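Local coordinates for protein HepC.19480.a.B1 (Helicobacter pylori, PDB 6MTZ) that is of unknown function but is probably a two-domain phosphoesterase of the DHH/DHHA1 family, hydrolysing phosphodiester bonds, at residues S243-T247 / V277-F282; Y270-I275 / Y292-A297; H255-V259 / Y341-K345. All coordinates share one frame. Numbering follows the deposited sequence.

Contact 1 (S243-T247 / V277-F282); sequences SNAQT and VLANLF
Residues 243-247 of helix 238-251 cross residues 277-282 of helix 276-285 at a signed angle of -56°, with the two segment axes 9.2 Å apart. Both segments are regular α-helix, and CA atoms pair most closely at S243 with L278 (5.0 Å) and T247 with F282 (5.6 Å). S243, chi1 in the p well, directs its CB at the partner helix and puts OG 3.4 Å from CG1 of V277, while that hydroxyl is hydrogen-bonded to the backbone of D239 one turn earlier. S243 O lies 3.9 Å from CD1 of L278, and S243 C lies 3.8 Å from CD2 of L281. N244 faces away at CB, yet its amide ND2 comes back to 3.3 Å from L281 CD2. In proteins of the DHH/DHHA1 type the C-terminal domain is built of helices around a mixed sheet, and this helix pair probably belongs to that domain, helix 276-285 connecting strands 264-270 and 291-295 along the chain. Q246 brings CB to 3.7 Å from L278 CD1 and sends OE1 to a hydrogen bond with N185 N. T247, also p, fills the gap between the two leucines, both t at chi1: CG2 is 3.6 Å from L278 CD1, OG1 3.6 Å from L281 CD2, and CG2 3.9 Å from F282 N.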
loop_
_atom_site.group_PDB
_atom_site.type_symbol
_atom_site.label_atom_id
_atom_site.label_comp_id
_atom_site.label_asym_id
_atom_site.label_seq_id
_atom_site.Cartn_x
_atom_site.Cartn_y
_atom_site.Cartn_z
ATOM N N SER A 243 -1.632 3.733 16.572
ATOM C CA SER A 243 -0.243 3.541 16.996
ATOM C C SER A 243 -0.046 2.153 17.588
ATOM O O SER A 243 0.984 1.521 17.347
ATOM C CB SER A 243 0.182 4.633 17.986
ATOM O OG SER A 243 -0.838 4.911 18.931
ATOM N N ASN A 244 -1.051 1.627 18.290
ATOM C CA ASN A 244 -0.944 0.271 18.817
ATOM C C ASN A 244 -0.907 -0.768 17.706
ATOM O O ASN A 244 -0.094 -1.698 17.749
ATOM C CB ASN A 244 -2.085 -0.019 19.778
ATOM C CG ASN A 244 -1.576 -0.412 21.131
ATOM O OD1 ASN A 244 -1.127 -1.546 21.329
ATOM N ND2 ASN A 244 -1.596 0.530 22.067
ATOM N N ALA A 245 -1.795 -0.643 16.716
ATOM C CA ALA A 245 -1.763 -1.570 15.592
ATOM C C ALA A 245 -0.405 -1.530 14.888
ATOM O O ALA A 245 0.148 -2.578 14.533
ATOM C CB ALA A 245 -2.901 -1.250 14.618
ATOM N N GLN A 246 0.171 -0.335 14.715
ATOM C CA GLN A 246 1.442 -0.227 14.001
ATOM C C GLN A 246 2.602 -0.772 14.827
ATOM O O GLN A 246 3.427 -1.538 14.312
ATOM C CB GLN A 246 1.680 1.222 13.583
ATOM C CG GLN A 246 0.711 1.618 12.470
ATOM C CD GLN A 246 0.932 3.010 11.927
ATOM O OE1 GLN A 246 1.333 3.192 10.765
ATOM N NE2 GLN A 246 0.641 4.010 12.754
ATOM N N THR A 247 2.687 -0.397 16.111
ATOM C CA THR A 247 3.781 -0.897 16.944
ATOM C C THR A 247 3.793 -2.425 16.994
ATOM O O THR A 247 4.869 -3.042 16.963
ATOM C CB THR A 247 3.705 -0.321 18.365
ATOM O OG1 THR A 247 2.454 -0.667 18.967
ATOM C CG2 THR A 247 3.847 1.193 18.344
ATOM N N VAL A 277 3.604 9.701 19.135
ATOM C CA VAL A 277 2.816 8.651 19.779
ATOM C C VAL A 277 3.395 7.279 19.453
ATOM O O VAL A 277 3.563 6.427 20.333
ATOM C CB VAL A 277 1.339 8.747 19.360
ATOM C CG1 VAL A 277 0.469 7.787 20.217
ATOM C CG2 VAL A 277 0.845 10.193 19.454
ATOM N N LEU A 278 3.729 7.061 18.178
ATOM C CA LEU A 278 4.214 5.756 17.742
ATOM C C LEU A 278 5.489 5.366 18.478
ATOM O O LEU A 278 5.586 4.272 19.048
ATOM C CB LEU A 278 4.464 5.777 16.230
ATOM C CG LEU A 278 5.043 4.468 15.699
ATOM C CD1 LEU A 278 3.930 3.440 15.579
ATOM C CD2 LEU A 278 5.743 4.670 14.383
ATOM N N ALA A 279 6.492 6.245 18.449
ATOM C CA ALA A 279 7.789 5.917 19.026
ATOM C C ALA A 279 7.699 5.790 20.542
ATOM O O ALA A 279 8.321 4.899 21.129
ATOM C CB ALA A 279 8.821 6.972 18.628
ATOM N N ASN A 280 6.923 6.661 21.190
ATOM C CA ASN A 280 6.753 6.545 22.633
ATOM C C ASN A 280 6.199 5.173 23.003
ATOM O O ASN A 280 6.692 4.526 23.933
ATOM C CB ASN A 280 5.839 7.656 23.153
ATOM C CG ASN A 280 5.830 7.741 24.681
ATOM O OD1 ASN A 280 6.743 8.305 25.279
ATOM N ND2 ASN A 280 4.798 7.179 25.313
ATOM N N LEU A 281 5.195 4.697 22.262
ATOM C CA LEU A 281 4.627 3.379 22.534
ATOM C C LEU A 281 5.608 2.262 22.188
ATOM O O LEU A 281 5.722 1.285 22.934
ATOM C CB LEU A 281 3.323 3.207 21.759
ATOM C CG LEU A 281 2.557 1.914 21.979
ATOM C CD1 LEU A 281 2.234 1.723 23.480
ATOM C CD2 LEU A 281 1.288 1.957 21.148
ATOM N N PHE A 282 6.324 2.378 21.062
ATOM C CA PHE A 282 7.277 1.330 20.707
ATOM C C PHE A 282 8.358 1.204 21.768
ATOM O O PHE A 282 8.726 0.096 22.176
ATOM C CB PHE A 282 7.939 1.594 19.349
ATOM C CG PHE A 282 8.904 0.503 18.957
ATOM C CD1 PHE A 282 10.231 0.553 19.344
ATOM C CD2 PHE A 282 8.458 -0.616 18.267
ATOM C CE1 PHE A 282 11.101 -0.475 19.015
ATOM C CE2 PHE A 282 9.319 -1.645 17.942
ATOM C CZ PHE A 282 10.637 -1.579 18.321
#

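Contact 2 (Y270-I275 / Y292-A297); sequences YSMGGI and YIDVNA
One backbone bond and one carboxylate fix the turn that leaves a β-strand. S271 N donates to V295 O at 2.8 Å and 168°, just beyond the one parallel bridge between these segments, Y270 with V295, whose CA atoms are 5.0 Å apart. D294, chi1 t, receives the next two amides: M272 N to D294 OD1 at 3.0 Å and G273 N to D294 OD2 at 3.3 Å, with a weak bond from M272 N to D294 OD2 (3.3 Å) between them. D294 OD1 is also hydrogen-bonded to S269 OG, and a water donates to D294 OD2 at 2.6 Å and accepts a weak bond from G273 N at 2.8 Å. The amides reach the carboxylate because the backbone turns: S271 has left-handed helical angles (70/13) and G273 sits at 91/-113, where a CB would be jammed against M272 O. S271 OG turns back to Y270 O at 2.6 Å. Further out, Y270, chi1 t, runs beside the other segment, CD1 3.1 Å from V295 O and OH 3.4 Å from A297 CB. I275, at the N-cap of the following helix, sets CG2 3.8 Å from D294 CB and CD1 3.7 Å from Y292 CD1; M272 SD stands 3.5 Å from Y292 OH, which is hydrogen-bonded to S269 OG. This is the first turn of a β-α-β crossover: strand 264-270 passes through helix 276-285 into its parallel neighbour, strand 291-295, with Y292 touching that helix while I293 and V295 touch helix 341-353.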
loop_
_atom_site.group_PDB
_atom_site.type_symbol
_atom_site.label_atom_id
_atom_site.label_comp_id
_atom_site.label_asym_id
_atom_site.label_seq_id
_atom_site.Cartn_x
_atom_site.Cartn_y
_atom_site.Cartn_z
ATOM N N TYR A 270 10.477 4.031 7.922
ATOM C CA TYR A 270 10.563 4.844 6.710
ATOM C C TYR A 270 9.188 5.316 6.285
ATOM O O TYR A 270 8.272 4.499 6.163
ATOM C CB TYR A 270 11.188 4.056 5.566
ATOM C CG TYR A 270 11.362 4.814 4.270
ATOM C CD1 TYR A 270 12.307 5.827 4.162
ATOM C CD2 TYR A 270 10.630 4.472 3.132
ATOM C CE1 TYR A 270 12.509 6.505 2.979
ATOM C CE2 TYR A 270 10.823 5.152 1.921
ATOM C CZ TYR A 270 11.762 6.168 1.855
ATOM O OH TYR A 270 11.974 6.850 0.672
ATOM N N SER A 271 9.058 6.625 6.054
ATOM C CA SER A 271 7.845 7.327 5.615
ATOM C C SER A 271 6.748 7.395 6.675
ATOM O O SER A 271 5.615 7.780 6.353
ATOM C CB SER A 271 7.255 6.723 4.332
ATOM O OG SER A 271 6.525 5.527 4.605
ATOM N N MET A 272 7.033 7.078 7.937
ATOM C CA MET A 272 5.921 7.021 8.893
ATOM C C MET A 272 5.428 8.396 9.332
ATOM O O MET A 272 4.279 8.507 9.777
ATOM C CB MET A 272 6.314 6.175 10.092
ATOM C CG MET A 272 6.596 4.743 9.656
ATOM S SD MET A 272 6.381 3.507 10.938
ATOM C CE MET A 272 4.598 3.562 11.180
ATOM N N GLY A 273 6.251 9.434 9.227
ATOM C CA GLY A 273 5.762 10.809 9.362
ATOM C C GLY A 273 5.839 11.316 10.800
ATOM O O GLY A 273 6.935 11.522 11.329
ATOM N N GLY A 274 4.677 11.548 11.411
ATOM C CA GLY A 274 4.612 12.008 12.789
ATOM C C GLY A 274 4.715 10.848 13.756
ATOM O O GLY A 274 3.819 10.001 13.812
ATOM N N ILE A 275 5.795 10.796 14.532
ATOM C CA ILE A 275 6.176 9.565 15.204
ATOM C C ILE A 275 6.123 9.681 16.723
ATOM O O ILE A 275 6.542 8.753 17.421
ATOM C CB ILE A 275 7.574 9.108 14.746
ATOM C CG1 ILE A 275 8.634 10.082 15.254
ATOM C CG2 ILE A 275 7.643 9.012 13.210
ATOM C CD1 ILE A 275 10.007 9.487 15.251
ATOM N N TYR A 292 14.281 5.842 18.555
ATOM C CA TYR A 292 13.491 5.544 17.382
ATOM C C TYR A 292 13.863 6.575 16.333
ATOM O O TYR A 292 14.060 7.750 16.657
ATOM C CB TYR A 292 11.985 5.586 17.716
ATOM C CG TYR A 292 11.098 5.062 16.617
ATOM C CD1 TYR A 292 10.808 5.840 15.510
ATOM C CD2 TYR A 292 10.553 3.785 16.683
ATOM C CE1 TYR A 292 10.007 5.366 14.492
ATOM C CE2 TYR A 292 9.755 3.300 15.669
ATOM C CZ TYR A 292 9.484 4.102 14.575
ATOM O OH TYR A 292 8.695 3.645 13.553
ATOM N N ILE A 293 14.005 6.133 15.085
ATOM C CA ILE A 293 14.390 7.037 14.011
ATOM C C ILE A 293 13.548 6.711 12.783
ATOM O O ILE A 293 13.433 5.546 12.390
ATOM C CB ILE A 293 15.902 6.956 13.719
ATOM C CG1 ILE A 293 16.286 7.863 12.548
ATOM C CG2 ILE A 293 16.357 5.507 13.476
ATOM C CD1 ILE A 293 17.790 7.991 12.350
ATOM N N ASP A 294 12.914 7.734 12.216
ATOM C CA ASP A 294 12.157 7.626 10.977
ATOM C C ASP A 294 12.751 8.582 9.952
ATOM O O ASP A 294 13.100 9.722 10.279
ATOM C CB ASP A 294 10.670 7.943 11.202
ATOM C CG ASP A 294 9.829 7.746 9.956
ATOM O OD1 ASP A 294 9.534 6.582 9.594
ATOM O OD2 ASP A 294 9.452 8.762 9.344
ATOM N N VAL A 295 12.885 8.103 8.718
ATOM C CA VAL A 295 13.359 8.899 7.592
ATOM C C VAL A 295 12.273 8.906 6.526
ATOM O O VAL A 295 11.552 7.918 6.351
ATOM C CB VAL A 295 14.678 8.338 7.016
ATOM C CG1 VAL A 295 15.309 9.332 6.049
ATOM C CG2 VAL A 295 15.634 7.985 8.145
ATOM N N ASN A 296 12.147 10.021 5.809
ATOM C CA ASN A 296 11.243 10.059 4.664
ATOM C C ASN A 296 12.055 10.145 3.370
ATOM O O ASN A 296 13.285 10.153 3.382
ATOM C CB ASN A 296 10.219 11.199 4.793
ATOM C CG ASN A 296 10.841 12.599 4.710
ATOM O OD1 ASN A 296 11.984 12.771 4.281
ATOM N ND2 ASN A 296 10.060 13.614 5.115
ATOM N N ALA A 297 11.342 10.201 2.240
ATOM C CA ALA A 297 11.969 10.124 0.928
ATOM C C ALA A 297 12.819 11.343 0.605
ATOM O O ALA A 297 13.648 11.275 -0.304
ATOM C CB ALA A 297 10.898 9.951 -0.155
HETATM O O HOH W 1 8.298 10.107 7.489
#

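Contact 3 (H255-V259 / Y341-K345); sequences HDCSV and YRDIK
This is a helix-to-edge contact bridged by two long side chains: the start of helix 341-353 reaches residues 255-259, which lead from a loop into strand 258-261, an edge strand of the mixed sheet. The backbones stay well apart, the nearest CA pairs being D256 with R342 at 8.5 Å and C257 with K345 at 7.6 Å. Y341 and K345 are one helical turn apart (K345 N to Y341 O, 3.0 Å), so their CB atoms leave the same side of the helix toward the strand. K345 is fully extended, all four chi angles t, and its NZ donates to D256 O at 2.7 Å. A water extends its reach, accepting from K345 NZ at 2.4 Å and donating to H255 O at 2.7 Å and S258 O at 2.8 Å. Along the lysine's length, CE lies 3.3 Å from S258 O and CG 4.2 Å from CG1 of V259. Y341, chi1 t, lays its ring beside D256 and C257: D256 O lies near the plane at its edge, 3.6 Å from CE2, and Y341 OH is 3.2 Å from C257 CA. The C257 sulfur makes an oblique sulfur-aromatic contact, SG 4.4 Å from the ring centroid. Y341 OH is itself hydrogen-bonded to L268 O on strand 264-270. Chemically, K345 NZ is held directly by D256 O and, through the water, by H255 O and S258 O, while E349 adds a long, weak ion pair, so on the strand side the charge is met by main-chain oxygens, whose positions follow the backbone path.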
loop_
_atom_site.group_PDB
_atom_site.type_symbol
_atom_site.label_atom_id
_atom_site.label_comp_id
_atom_site.label_asym_id
_atom_site.label_seq_id
_atom_site.Cartn_x
_atom_site.Cartn_y
_atom_site.Cartn_z
ATOM N N HIS A 255 14.520 -7.295 14.128
ATOM C CA HIS A 255 15.830 -7.708 13.650
ATOM C C HIS A 255 16.183 -7.016 12.336
ATOM O O HIS A 255 17.326 -6.584 12.158
ATOM C CB HIS A 255 15.886 -9.239 13.564
ATOM C CG HIS A 255 15.812 -9.917 14.907
ATOM N ND1 HIS A 255 15.385 -11.220 15.069
ATOM C CD2 HIS A 255 16.107 -9.463 16.151
ATOM C CE1 HIS A 255 15.423 -11.537 16.352
ATOM N NE2 HIS A 255 15.856 -10.488 17.029
ATOM N N ASP A 256 15.214 -6.830 11.433
ATOM C CA ASP A 256 15.518 -6.143 10.178
ATOM C C ASP A 256 15.703 -4.637 10.358
ATOM O O ASP A 256 16.436 -4.016 9.581
ATOM C CB ASP A 256 14.428 -6.398 9.135
ATOM C CG ASP A 256 14.321 -7.872 8.738
ATOM O OD1 ASP A 256 15.339 -8.587 8.803
ATOM O OD2 ASP A 256 13.217 -8.319 8.364
ATOM N N CYS A 257 15.064 -4.024 11.352
ATOM C CA CYS A 257 15.036 -2.566 11.426
ATOM C C CYS A 257 15.963 -1.993 12.495
ATOM O O CYS A 257 15.883 -0.793 12.787
ATOM C CB CYS A 257 13.603 -2.077 11.653
ATOM S SG CYS A 257 12.455 -2.639 10.363
ATOM N N SER A 258 16.852 -2.809 13.064
ATOM C CA SER A 258 17.719 -2.352 14.143
ATOM C C SER A 258 18.923 -1.612 13.584
ATOM O O SER A 258 19.550 -2.065 12.624
ATOM C CB SER A 258 18.195 -3.524 14.985
ATOM O OG SER A 258 17.214 -3.884 15.923
ATOM N N VAL A 259 19.247 -0.479 14.193
ATOM C CA VAL A 259 20.418 0.302 13.825
ATOM C C VAL A 259 21.142 0.676 15.111
ATOM O O VAL A 259 20.557 0.691 16.197
ATOM C CB VAL A 259 20.042 1.554 12.998
ATOM C CG1 VAL A 259 19.707 1.148 11.569
ATOM C CG2 VAL A 259 18.848 2.279 13.635
ATOM N N TYR A 341 13.599 -1.367 1.391
ATOM C CA TYR A 341 13.930 -0.939 2.751
ATOM C C TYR A 341 15.415 -1.134 3.062
ATOM O O TYR A 341 16.018 -0.323 3.778
ATOM C CB TYR A 341 13.065 -1.675 3.782
ATOM C CG TYR A 341 13.494 -1.350 5.204
ATOM C CD1 TYR A 341 13.059 -0.187 5.824
ATOM C CD2 TYR A 341 14.357 -2.193 5.911
ATOM C CE1 TYR A 341 13.462 0.138 7.116
ATOM C CE2 TYR A 341 14.764 -1.876 7.207
ATOM C CZ TYR A 341 14.308 -0.711 7.802
ATOM O OH TYR A 341 14.695 -0.376 9.079
ATOM N N ARG A 342 16.028 -2.201 2.544
ATOM C CA ARG A 342 17.447 -2.417 2.821
ATOM C C ARG A 342 18.297 -1.258 2.295
ATOM O O ARG A 342 19.257 -0.833 2.951
ATOM C CB ARG A 342 17.911 -3.750 2.225
ATOM N N ASP A 343 17.945 -0.727 1.117
ATOM C CA ASP A 343 18.668 0.415 0.555
ATOM C C ASP A 343 18.632 1.616 1.490
ATOM O O ASP A 343 19.631 2.329 1.648
ATOM C CB ASP A 343 18.075 0.802 -0.795
ATOM C CG ASP A 343 18.424 -0.179 -1.888
ATOM O OD1 ASP A 343 19.393 -0.949 -1.720
ATOM O OD2 ASP A 343 17.727 -0.167 -2.922
ATOM N N ILE A 344 17.482 1.865 2.101
ATOM C CA ILE A 344 17.352 2.993 3.016
ATOM C C ILE A 344 18.181 2.753 4.267
ATOM O O ILE A 344 18.897 3.649 4.741
ATOM C CB ILE A 344 15.859 3.224 3.332
ATOM C CG1 ILE A 344 15.180 3.899 2.131
ATOM C CG2 ILE A 344 15.681 4.070 4.586
ATOM C CD1 ILE A 344 13.928 3.229 1.655
ATOM N N LYS A 345 18.139 1.527 4.788
ATOM C CA LYS A 345 18.836 1.208 6.028
ATOM C C LYS A 345 20.342 1.337 5.870
ATOM O O LYS A 345 21.021 1.865 6.756
ATOM C CB LYS A 345 18.469 -0.202 6.470
ATOM C CG LYS A 345 19.067 -0.610 7.802
ATOM C CD LYS A 345 18.820 -2.091 8.046
ATOM C CE LYS A 345 19.335 -2.518 9.407
ATOM N NZ LYS A 345 19.162 -3.978 9.626
HETATM O O HOH W 2 19.341 -4.734 11.921
#

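Overall arrangement
The three contacts show how one α/β domain, here probably DHHA1-like, is layered. Along the chain the segments of contact 1 alternate with those of contact 2 and of contact 3, whereas contact 2 is nested within the span closed by contact 3. Contact 2 occupies the middle: its centre is about 12 Å from that of contact 1 and 13 Å from that of contact 3, while contacts 1 and 3 lie 18 Å apart and do not touch. L278 and A279 pack on Y292, linking contacts 1 and 2; Y270 meets I344, linking contacts 2 and 3. Y292 touches helix 276-285, I293 and V295 helix 341-353, so these helices lie on opposite faces of the mixed sheet.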